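Uncharacterized protein McrA (Streptomyces coelicolor, PDB 5ZMO) binds phosphorothioated DNA through its sulfur-binding domain, the part present here, and probably cuts such DNA as a type IV restriction endonuclease. Local coordinates at residues A[26-38]-A[73-87]. Numbering follows the deposited sequence.
With nucleotides of chain B.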
ATOM      1  N   ALA A  26       9.108   9.840   1.555  1.00 25.94           N
ATOM      2  CA  ALA A  26       7.996   9.281   2.350  1.00 25.76           C
ATOM      3  C   ALA A  26       7.752   7.825   1.931  1.00 20.47           C
ATOM      4  O   ALA A  26       7.469   7.575   0.782  1.00 22.23           O
ATOM      5  CB  ALA A  26       6.754  10.131   2.143  1.00 27.31           C
ATOM      6  N   LEU A  27       7.869   6.882   2.859  1.00 20.78           N
ATOM      7  CA  LEU A  27       7.772   5.461   2.519  1.00 21.02           C
ATOM      8  C   LEU A  27       6.341   4.885   2.605  1.00 20.76           C
ATOM      9  O   LEU A  27       6.125   3.686   2.250  1.00 22.37           O
ATOM     10  CB  LEU A  27       8.729   4.635   3.326  1.00 23.64           C
ATOM     11  CG  LEU A  27      10.203   4.977   3.037  1.00 24.18           C
ATOM     12  CD1 LEU A  27      11.047   4.411   4.164  1.00 26.69           C
ATOM     13  CD2 LEU A  27      10.672   4.447   1.682  1.00 27.23           C
ATOM     14  N   HIS A  28       5.370   5.752   2.867  1.00 23.09           N
ATOM     15  CA  HIS A  28       3.957   5.357   3.141  1.00 23.39           C
ATOM     16  C   HIS A  28       3.340   4.570   1.991  1.00 20.17           C
ATOM     17  O   HIS A  28       2.860   3.452   2.162  1.00 21.00           O
ATOM     18  CB  HIS A  28       3.114   6.537   3.455  1.00 25.45           C
ATOM     19  CG  HIS A  28       3.592   7.331   4.630  1.00 25.02           C
ATOM     20  ND1 HIS A  28       4.818   7.967   4.637  1.00 28.77           N
ATOM     21  CD2 HIS A  28       3.005   7.646   5.798  1.00 23.69           C
ATOM     22  CE1 HIS A  28       4.985   8.578   5.792  1.00 27.13           C
ATOM     23  NE2 HIS A  28       3.891   8.429   6.507  1.00 23.45           N
ATOM     24  N   ARG A  29       3.428   5.128   0.764  1.00 19.58           N
ATOM     25  CA  ARG A  29       2.876   4.465  -0.413  1.00 21.17           C
ATOM     26  C   ARG A  29       3.615   3.209  -0.778  1.00 20.67           C
ATOM     27  O   ARG A  29       2.954   2.202  -1.050  1.00 21.05           O
ATOM     28  CB  ARG A  29       2.663   5.470  -1.571  1.00 22.04           C
ATOM     29  CG  ARG A  29       1.376   6.260  -1.361  1.00 21.99           C
ATOM     30  CD  ARG A  29       1.212   7.282  -2.493  1.00 22.41           C
ATOM     31  NE  ARG A  29       2.045   8.446  -2.294  1.00 20.80           N
ATOM     32  CZ  ARG A  29       2.340   9.332  -3.278  1.00 22.20           C
ATOM     33  NH1 ARG A  29       3.131  10.363  -3.035  1.00 25.04           N
ATOM     34  NH2 ARG A  29       1.895   9.154  -4.516  1.00 24.84           N
ATOM     35  N   PRO A  30       4.977   3.235  -0.816  1.00 21.96           N
ATOM     36  CA  PRO A  30       5.737   2.047  -1.032  1.00 20.87           C
ATOM     37  C   PRO A  30       5.424   0.908  -0.065  1.00 20.30           C
ATOM     38  O   PRO A  30       5.285  -0.265  -0.539  1.00 22.14           O
ATOM     39  CB  PRO A  30       7.206   2.527  -0.912  1.00 21.88           C
ATOM     40  CG  PRO A  30       7.096   3.963  -1.470  1.00 21.60           C
ATOM     41  CD  PRO A  30       5.828   4.444  -0.926  1.00 21.08           C
ATOM     42  N   VAL A  31       5.247   1.242   1.187  1.00 21.69           N
ATOM     43  CA  VAL A  31       4.927   0.175   2.193  1.00 22.22           C
ATOM     44  C   VAL A  31       3.514  -0.419   1.925  1.00 20.23           C
ATOM     45  O   VAL A  31       3.342  -1.621   1.898  1.00 20.65           O
ATOM     46  CB  VAL A  31       5.061   0.693   3.619  1.00 22.19           C
ATOM     47  CG1 VAL A  31       4.374  -0.213   4.657  1.00 20.64           C
ATOM     48  CG2 VAL A  31       6.516   0.903   3.956  1.00 24.11           C
ATOM     49  N   LEU A  32       2.505   0.400   1.745  1.00 20.23           N
ATOM     50  CA  LEU A  32       1.183  -0.125   1.463  1.00 19.41           C
ATOM     51  C   LEU A  32       1.108  -0.914   0.185  1.00 20.89           C
ATOM     52  O   LEU A  32       0.470  -2.054   0.160  1.00 22.49           O
ATOM     53  CB  LEU A  32       0.141   0.989   1.531  1.00 19.62           C
ATOM     54  CG  LEU A  32      -1.299   0.509   1.450  1.00 19.85           C
ATOM     55  CD1 LEU A  32      -1.652  -0.479   2.500  1.00 20.26           C
ATOM     56  CD2 LEU A  32      -2.222   1.721   1.531  1.00 21.06           C
ATOM     57  N   LEU A  33       1.771  -0.413  -0.884  1.00 21.08           N
ATOM     58  CA  LEU A  33       1.821  -1.194  -2.140  1.00 21.93           C
ATOM     59  C   LEU A  33       2.509  -2.537  -1.956  1.00 22.14           C
ATOM     60  O   LEU A  33       2.015  -3.555  -2.458  1.00 22.59           O
ATOM     61  CB  LEU A  33       2.520  -0.463  -3.297  1.00 21.92           C
ATOM     62  CG  LEU A  33       1.669   0.694  -3.797  1.00 22.85           C
ATOM     63  CD1 LEU A  33       2.531   1.651  -4.613  1.00 27.29           C
ATOM     64  CD2 LEU A  33       0.513   0.230  -4.588  1.00 22.14           C
ATOM     65  N   LEU A  34       3.692  -2.543  -1.345  1.00 20.76           N
ATOM     66  CA  LEU A  34       4.361  -3.873  -1.095  1.00 20.70           C
ATOM     67  C   LEU A  34       3.514  -4.863  -0.299  1.00 19.01           C
ATOM     68  O   LEU A  34       3.454  -6.082  -0.613  1.00 23.50           O
ATOM     69  CB  LEU A  34       5.709  -3.646  -0.418  1.00 22.36           C
ATOM     70  CG  LEU A  34       6.895  -3.219  -1.267  1.00 24.00           C
ATOM     71  CD1 LEU A  34       8.071  -2.872  -0.365  1.00 28.17           C
ATOM     72  CD2 LEU A  34       7.297  -4.352  -2.174  1.00 24.94           C
ATOM     73  N   TRP A  35       2.805  -4.356   0.692  1.00 21.09           N
ATOM     74  CA  TRP A  35       1.943  -5.173   1.530  1.00 20.31           C
ATOM     75  C   TRP A  35       0.836  -5.713   0.660  1.00 22.68           C
ATOM     76  O   TRP A  35       0.531  -6.926   0.697  1.00 21.00           O
ATOM     77  CB  TRP A  35       1.402  -4.397   2.707  1.00 21.95           C
ATOM     78  CG  TRP A  35       0.455  -5.170   3.523  1.00 21.94           C
ATOM     79  CD1 TRP A  35       0.747  -6.117   4.489  1.00 23.31           C
ATOM     80  CD2 TRP A  35      -0.980  -5.110   3.455  1.00 23.71           C
ATOM     81  NE1 TRP A  35      -0.397  -6.624   5.008  1.00 23.71           N
ATOM     82  CE2 TRP A  35      -1.473  -6.053   4.396  1.00 21.58           C
ATOM     83  CE3 TRP A  35      -1.892  -4.381   2.671  1.00 23.03           C
ATOM     84  CZ2 TRP A  35      -2.826  -6.246   4.601  1.00 23.89           C
ATOM     85  CZ3 TRP A  35      -3.259  -4.580   2.890  1.00 23.56           C
ATOM     86  CH2 TRP A  35      -3.695  -5.515   3.823  1.00 23.66           C
ATOM     87  N   ALA A  36       0.217  -4.819  -0.124  1.00 20.36           N
ATOM     88  CA  ALA A  36      -0.904  -5.269  -1.006  1.00 22.86           C
ATOM     89  C   ALA A  36      -0.486  -6.323  -2.060  1.00 21.52           C
ATOM     90  O   ALA A  36      -1.241  -7.241  -2.381  1.00 22.20           O
ATOM     91  CB  ALA A  36      -1.553  -4.091  -1.687  1.00 23.88           C
ATOM     92  N   ILE A  37       0.756  -6.239  -2.561  1.00 20.79           N
ATOM     93  CA  ILE A  37       1.250  -7.236  -3.511  1.00 21.77           C
ATOM     94  C   ILE A  37       1.386  -8.546  -2.794  1.00 22.16           C
ATOM     95  O   ILE A  37       1.018  -9.628  -3.318  1.00 24.96           O
ATOM     96  CB  ILE A  37       2.547  -6.785  -4.210  1.00 23.09           C
ATOM     97  CG1 ILE A  37       2.268  -5.603  -5.137  1.00 25.82           C
ATOM     98  CG2 ILE A  37       3.147  -7.963  -4.970  1.00 23.92           C
ATOM     99  CD1 ILE A  37       3.519  -4.809  -5.514  1.00 25.31           C
ATOM    100  N   GLY A  38       1.990  -8.507  -1.614  1.00 21.03           N
ATOM    101  CA  GLY A  38       2.069  -9.731  -0.767  1.00 25.32           C
ATOM    102  C   GLY A  38       0.715 -10.351  -0.446  1.00 23.32           C
ATOM    103  O   GLY A  38       0.528 -11.613  -0.518  1.00 24.02           O
ATOM    104  N   GLY A  73       0.093   7.004  10.142  1.00 25.29           N
ATOM    105  CA  GLY A  73       0.814   6.806   8.945  1.00 23.94           C
ATOM    106  C   GLY A  73       0.021   6.134   7.847  1.00 27.26           C
ATOM    107  O   GLY A  73      -0.043   6.643   6.725  1.00 23.49           O
ATOM    108  N   VAL A  74      -0.552   4.953   8.139  1.00 24.95           N
ATOM    109  CA  VAL A  74      -1.283   4.149   7.118  1.00 26.27           C
ATOM    110  C   VAL A  74      -2.477   4.881   6.448  1.00 23.70           C
ATOM    111  O   VAL A  74      -2.800   4.590   5.261  1.00 22.33           O
ATOM    112  CB  VAL A  74      -1.919   2.802   7.598  1.00 30.77           C
ATOM    113  CG1 VAL A  74      -2.094   1.887   6.393  1.00 31.07           C
ATOM    114  CG2 VAL A  74      -1.107   2.008   8.578  1.00 40.21           C
ATOM    115  N   ARG A  75      -3.146   5.781   7.172  1.00 20.89           N
ATOM    116  CA  ARG A  75      -4.321   6.448   6.673  1.00 22.73           C
ATOM    117  C   ARG A  75      -3.955   7.288   5.406  1.00 21.57           C
ATOM    118  O   ARG A  75      -4.793   7.377   4.489  1.00 21.81           O
ATOM    119  CB  ARG A  75      -5.037   7.268   7.732  1.00 26.03           C
ATOM    120  CG  ARG A  75      -4.275   8.437   8.231  1.00 29.96           C
ATOM    121  CD  ARG A  75      -4.835   8.885   9.556  1.00 33.16           C
ATOM    122  NE  ARG A  75      -4.140  10.071  10.001  1.00 38.53           N
ATOM    123  CZ  ARG A  75      -4.542  11.333   9.817  1.00 34.48           C
ATOM    124  NH1 ARG A  75      -3.783  12.288  10.330  1.00 34.62           N
ATOM    125  NH2 ARG A  75      -5.647  11.638   9.186  1.00 32.28           N
ATOM    126  N   TYR A  76      -2.730   7.830   5.341  1.00 20.09           N
ATOM    127  CA  TYR A  76      -2.329   8.715   4.210  1.00 21.26           C
ATOM    128  C   TYR A  76      -2.329   7.965   2.846  1.00 20.52           C
ATOM    129  O   TYR A  76      -3.078   8.350   1.976  1.00 20.92           O
ATOM    130  CB  TYR A  76      -1.027   9.390   4.471  1.00 20.88           C
ATOM    131  CG  TYR A  76      -1.155  10.484   5.532  1.00 22.05           C
ATOM    132  CD1 TYR A  76      -1.923  11.612   5.292  1.00 24.05           C
ATOM    133  CD2 TYR A  76      -0.486  10.376   6.738  1.00 24.55           C
ATOM    134  CE1 TYR A  76      -2.008  12.605   6.224  1.00 24.70           C
ATOM    135  CE2 TYR A  76      -0.654  11.310   7.742  1.00 26.80           C
ATOM    136  CZ  TYR A  76      -1.391  12.439   7.467  1.00 26.45           C
ATOM    137  OH  TYR A  76      -1.520  13.439   8.415  1.00 28.94           O
ATOM    138  N   PRO A  77      -1.609   6.835   2.734  1.00 19.99           N
ATOM    139  CA  PRO A  77      -1.594   6.072   1.435  1.00 19.27           C
ATOM    140  C   PRO A  77      -2.904   5.327   1.190  1.00 18.17           C
ATOM    141  O   PRO A  77      -3.254   5.097   0.046  1.00 21.28           O
ATOM    142  CB  PRO A  77      -0.414   5.099   1.589  1.00 17.49           C
ATOM    143  CG  PRO A  77      -0.284   4.945   3.081  1.00 18.17           C
ATOM    144  CD  PRO A  77      -0.613   6.317   3.688  1.00 19.02           C
ATOM    145  N   PHE A  78      -3.608   4.953   2.254  1.00 17.26           N
ATOM    146  CA  PHE A  78      -4.899   4.253   2.163  1.00 20.27           C
ATOM    147  C   PHE A  78      -5.878   5.029   1.327  1.00 22.95           C
ATOM    148  O   PHE A  78      -6.707   4.449   0.638  1.00 23.13           O
ATOM    149  CB  PHE A  78      -5.438   3.978   3.547  1.00 19.99           C
ATOM    150  CG  PHE A  78      -6.648   3.124   3.583  1.00 20.04           C
ATOM    151  CD1 PHE A  78      -6.521   1.739   3.566  1.00 18.81           C
ATOM    152  CD2 PHE A  78      -7.910   3.689   3.626  1.00 24.04           C
ATOM    153  CE1 PHE A  78      -7.653   0.939   3.646  1.00 22.01           C
ATOM    154  CE2 PHE A  78      -9.027   2.914   3.683  1.00 22.61           C
ATOM    155  CZ  PHE A  78      -8.901   1.506   3.672  1.00 22.36           C
ATOM    156  N   TRP A  79      -5.769   6.344   1.400  1.00 19.60           N
ATOM    157  CA  TRP A  79      -6.528   7.247   0.520  1.00 22.23           C
ATOM    158  C   TRP A  79      -5.821   7.751  -0.698  1.00 20.86           C
ATOM    159  O   TRP A  79      -6.375   7.714  -1.805  1.00 22.71           O
ATOM    160  CB  TRP A  79      -6.938   8.472   1.372  1.00 24.28           C
ATOM    161  CG  TRP A  79      -7.907   9.425   0.642  1.00 23.43           C
ATOM    162  CD1 TRP A  79      -7.608  10.693   0.210  1.00 24.82           C
ATOM    163  CD2 TRP A  79      -9.290   9.242   0.413  1.00 24.76           C
ATOM    164  NE1 TRP A  79      -8.703  11.248  -0.384  1.00 25.29           N
ATOM    165  CE2 TRP A  79      -9.765  10.424  -0.227  1.00 27.43           C
ATOM    166  CE3 TRP A  79     -10.179   8.210   0.646  1.00 27.82           C
ATOM    167  CZ2 TRP A  79     -11.066  10.567  -0.629  1.00 32.48           C
ATOM    168  CZ3 TRP A  79     -11.501   8.368   0.244  1.00 30.63           C
ATOM    169  CH2 TRP A  79     -11.914   9.536  -0.378  1.00 30.46           C
ATOM    170  N   ALA A  80      -4.558   8.133  -0.566  1.00 21.47           N
ATOM    171  CA  ALA A  80      -3.799   8.772  -1.641  1.00 23.28           C
ATOM    172  C   ALA A  80      -3.517   7.882  -2.816  1.00 24.33           C
ATOM    173  O   ALA A  80      -3.412   8.363  -3.926  1.00 22.83           O
ATOM    174  CB  ALA A  80      -2.507   9.334  -1.142  1.00 26.29           C
ATOM    175  N   LEU A  81      -3.370   6.580  -2.586  1.00 19.86           N
ATOM    176  CA  LEU A  81      -3.226   5.664  -3.710  1.00 22.82           C
ATOM    177  C   LEU A  81      -4.415   5.637  -4.731  1.00 22.09           C
ATOM    178  O   LEU A  81      -4.251   5.228  -5.914  1.00 24.15           O
ATOM    179  CB  LEU A  81      -2.975   4.261  -3.185  1.00 20.98           C
ATOM    180  CG  LEU A  81      -1.602   3.620  -2.976  1.00 27.10           C
ATOM    181  CD1 LEU A  81      -0.379   4.206  -3.657  1.00 23.75           C
ATOM    182  CD2 LEU A  81      -1.375   2.916  -1.699  1.00 31.22           C
ATOM    183  N   VAL A  82      -5.616   5.994  -4.311  1.00 21.95           N
ATOM    184  CA  VAL A  82      -6.776   6.154  -5.245  1.00 26.80           C
ATOM    185  C   VAL A  82      -6.387   7.100  -6.359  1.00 26.99           C
ATOM    186  O   VAL A  82      -6.473   6.777  -7.613  1.00 26.16           O
ATOM    187  CB  VAL A  82      -8.073   6.601  -4.496  1.00 25.40           C
ATOM    188  CG1 VAL A  82      -9.224   6.900  -5.484  1.00 30.19           C
ATOM    189  CG2 VAL A  82      -8.484   5.533  -3.504  1.00 25.97           C
ATOM    190  N   ARG A  83      -5.850   8.250  -5.976  1.00 27.91           N
ATOM    191  CA  ARG A  83      -5.372   9.261  -6.957  1.00 33.13           C
ATOM    192  C   ARG A  83      -4.268   8.780  -7.899  1.00 33.60           C
ATOM    193  O   ARG A  83      -4.188   9.230  -9.050  1.00 31.36           O
ATOM    194  CB  ARG A  83      -4.931  10.576  -6.273  1.00 37.41           C
ATOM    195  CG  ARG A  83      -5.770  11.808  -6.585  1.00 52.93           C
ATOM    196  CD  ARG A  83      -4.990  13.130  -6.469  1.00 60.83           C
ATOM    197  NE  ARG A  83      -5.846  14.285  -6.799  1.00 75.32           N
ATOM    198  CZ  ARG A  83      -6.770  14.820  -5.986  1.00 87.95           C
ATOM    199  NH1 ARG A  83      -7.496  15.861  -6.407  1.00 94.01           N
ATOM    200  NH2 ARG A  83      -6.983  14.332  -4.754  1.00 88.41           N
ATOM    201  N   ASP A  84      -3.417   7.845  -7.439  1.00 26.55           N
ATOM    202  CA  ASP A  84      -2.399   7.236  -8.275  1.00 28.27           C
ATOM    203  C   ASP A  84      -2.903   6.083  -9.182  1.00 27.00           C
ATOM    204  O   ASP A  84      -2.076   5.443  -9.837  1.00 23.87           O
ATOM    205  CB  ASP A  84      -1.275   6.654  -7.395  1.00 28.83           C
ATOM    206  CG  ASP A  84      -0.489   7.712  -6.666  1.00 36.12           C
ATOM    207  OD1 ASP A  84       0.019   8.665  -7.314  1.00 46.26           O
ATOM    208  OD2 ASP A  84      -0.328   7.556  -5.442  1.00 32.94           O
ATOM    209  N   ASP A  85      -4.205   5.870  -9.242  1.00 30.10           N
ATOM    210  CA  ASP A  85      -4.861   4.848 -10.082  1.00 28.85           C
ATOM    211  C   ASP A  85      -4.412   3.464  -9.674  1.00 25.87           C
ATOM    212  O   ASP A  85      -4.355   2.585 -10.532  1.00 25.25           O
ATOM    213  CB  ASP A  85      -4.603   5.060 -11.593  1.00 33.83           C
ATOM    214  CG  ASP A  85      -5.083   6.423 -12.079  1.00 44.86           C
ATOM    215  OD1 ASP A  85      -6.111   6.902 -11.543  1.00 47.27           O
ATOM    216  OD2 ASP A  85      -4.428   7.019 -12.967  1.00 51.27           O
ATOM    217  N   LEU A  86      -4.113   3.279  -8.390  1.00 24.71           N
ATOM    218  CA  LEU A  86      -3.610   1.981  -7.873  1.00 23.56           C
ATOM    219  C   LEU A  86      -4.466   1.371  -6.798  1.00 23.80           C
ATOM    220  O   LEU A  86      -4.110   0.323  -6.205  1.00 24.54           O
ATOM    221  CB  LEU A  86      -2.189   2.216  -7.362  1.00 24.85           C
ATOM    222  CG  LEU A  86      -1.132   2.371  -8.426  1.00 24.75           C
ATOM    223  CD1 LEU A  86       0.153   2.993  -7.873  1.00 25.41           C
ATOM    224  CD2 LEU A  86      -0.886   0.962  -9.027  1.00 25.15           C
ATOM    225  N   TRP A  87      -5.599   1.986  -6.501  1.00 23.17           N
ATOM    226  CA  TRP A  87      -6.325   1.650  -5.290  1.00 23.04           C
ATOM    227  C   TRP A  87      -7.796   2.006  -5.364  1.00 24.48           C
ATOM    228  O   TRP A  87      -8.140   2.965  -6.040  1.00 26.61           O
ATOM    229  CB  TRP A  87      -5.638   2.325  -4.119  1.00 22.86           C
ATOM    230  CG  TRP A  87      -5.874   1.840  -2.756  1.00 21.80           C
ATOM    231  CD1 TRP A  87      -6.562   2.519  -1.770  1.00 23.48           C
ATOM    232  CD2 TRP A  87      -5.359   0.672  -2.124  1.00 21.95           C
ATOM    233  NE1 TRP A  87      -6.537   1.835  -0.611  1.00 23.58           N
ATOM    234  CE2 TRP A  87      -5.762   0.716  -0.767  1.00 22.07           C
ATOM    235  CE3 TRP A  87      -4.554  -0.407  -2.555  1.00 25.12           C
ATOM    236  CZ2 TRP A  87      -5.451  -0.280   0.147  1.00 23.80           C
ATOM    237  CZ3 TRP A  87      -4.202  -1.368  -1.638  1.00 24.71           C
ATOM    238  CH2 TRP A  87      -4.642  -1.301  -0.276  1.00 25.14           C
TER
ATOM    239  P    DG B   3      -2.500  13.407  -2.741  1.00 28.61           P
ATOM    240  OP1  DG B   3      -2.454  12.814  -4.088  1.00 33.64           O
ATOM    241  OP2  DG B   3      -3.761  13.488  -2.007  1.00 34.71           O
ATOM    242  O5'  DG B   3      -1.388  12.641  -1.908  1.00 27.66           O
ATOM    243  C5'  DG B   3      -0.011  12.494  -2.389  1.00 25.93           C
ATOM    244  C4'  DG B   3       0.934  12.735  -1.231  1.00 25.14           C
ATOM    245  O4'  DG B   3       0.961  14.150  -0.905  1.00 23.11           O
ATOM    246  C3'  DG B   3       0.527  12.043   0.079  1.00 23.84           C
ATOM    247  O3'  DG B   3       1.721  11.816   0.834  1.00 26.18           O
ATOM    248  C2'  DG B   3      -0.224  13.132   0.823  1.00 24.04           C
ATOM    249  C1'  DG B   3       0.635  14.327   0.488  1.00 22.15           C
ATOM    250  N9   DG B   3      -0.001  15.635   0.640  1.00 20.76           N
ATOM    251  C8   DG B   3      -1.321  15.956   0.452  1.00 21.43           C
ATOM    252  N7   DG B   3      -1.562  17.237   0.605  1.00 26.28           N
ATOM    253  C5   DG B   3      -0.326  17.788   0.902  1.00 20.39           C
ATOM    254  C6   DG B   3       0.033  19.133   1.211  1.00 23.03           C
ATOM    255  O6   DG B   3      -0.690  20.135   1.213  1.00 25.70           O
ATOM    256  N1   DG B   3       1.394  19.255   1.456  1.00 22.00           N
ATOM    257  C2   DG B   3       2.290  18.208   1.475  1.00 21.28           C
ATOM    258  N2   DG B   3       3.575  18.524   1.695  1.00 25.39           N
ATOM    259  N3   DG B   3       1.969  16.959   1.175  1.00 21.07           N
ATOM    260  C4   DG B   3       0.651  16.821   0.922  1.00 21.42           C
ATOM    261  P    DC B   5       5.421  12.796   7.442  1.00 31.00           P
ATOM    262  OP1  DC B   5       6.863  12.490   7.381  1.00 31.29           O
ATOM    263  OP2  DC B   5       4.476  12.191   8.381  1.00 28.92           O
ATOM    264  O5'  DC B   5       5.245  14.371   7.633  1.00 27.14           O
ATOM    265  C5'  DC B   5       6.041  15.261   6.860  1.00 27.45           C
ATOM    266  C4'  DC B   5       5.959  16.642   7.464  1.00 23.29           C
ATOM    267  O4'  DC B   5       4.665  17.244   7.261  1.00 24.62           O
ATOM    268  C3'  DC B   5       6.225  16.720   8.967  1.00 28.48           C
ATOM    269  O3'  DC B   5       6.964  17.950   9.160  1.00 29.90           O
ATOM    270  C2'  DC B   5       4.824  16.830   9.562  1.00 26.29           C
ATOM    271  C1'  DC B   5       4.045  17.608   8.505  1.00 24.79           C
ATOM    272  N1   DC B   5       2.592  17.337   8.386  1.00 22.39           N
ATOM    273  C2   DC B   5       1.674  18.379   8.332  1.00 22.25           C
ATOM    274  O2   DC B   5       2.064  19.548   8.532  1.00 26.06           O
ATOM    275  N3   DC B   5       0.359  18.096   8.159  1.00 22.72           N
ATOM    276  C4   DC B   5      -0.039  16.827   8.047  1.00 21.85           C
ATOM    277  N4   DC B   5      -1.337  16.598   7.855  1.00 24.00           N
ATOM    278  C5   DC B   5       0.884  15.749   8.058  1.00 21.28           C
ATOM    279  C6   DC B   5       2.171  16.040   8.249  1.00 23.08           C
TER
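R29 and D84 form a salt bridge at the DNA side of the contact. R29 NH2 donates to D84 OD2 at 2.9 Å, with an N-H...O angle of 151°. It comes to the syn side of OD2, and the guanidinium and carboxylate planes are nearly coplanar. The R29 chain bends at chi3 (-78°), which turns its end to D84. C5' of DG3 of chain B lies over one guanidinium face. R29 NH1 also hydrogen-bonds to a modified group of the bound ligand, probably the phosphorothioated nucleotide between DG3 and DC5.

On helix 70-83, Y76 OH accepts a bond from N4 of DC5 of chain B at 3.2 Å. A80 CB packs on the backbone of DG3. H28 meets helix 70-83 edge-on, with H28 CD2 3.3 Å from G73 O.

Apolar packing lies behind these groups. R29 CG rests against P77 CB at 3.6 Å and against L81 CD1. L32 CD2 touches L81 CD2 at 3.5 Å and packs beside P77 CB. The same methyl lies over one face of the W87 indole, 4.0 Å from W87 CZ2, while A36 CB meets the edge of that ring. L33 CD1 reaches L81 CD1 and L86 CD1.

The short helix axes cross at -77° and come within 8.7 Å. The chain beyond helix 70-83 adds L86 and W87 to the contact. A Schellman motif with D85 as its C-prime residue ends that helix and leads the chain to them. L33 also touches L140 of helix 130-144.

R29, on helix 28-41, thus links the turn at D84 after helix 70-83 to the DNA. The bond to D84, with those of NE and NH1 elsewhere, probably limits the rotation of the guanidinium and leaves NH1 turned to the modified nucleotide.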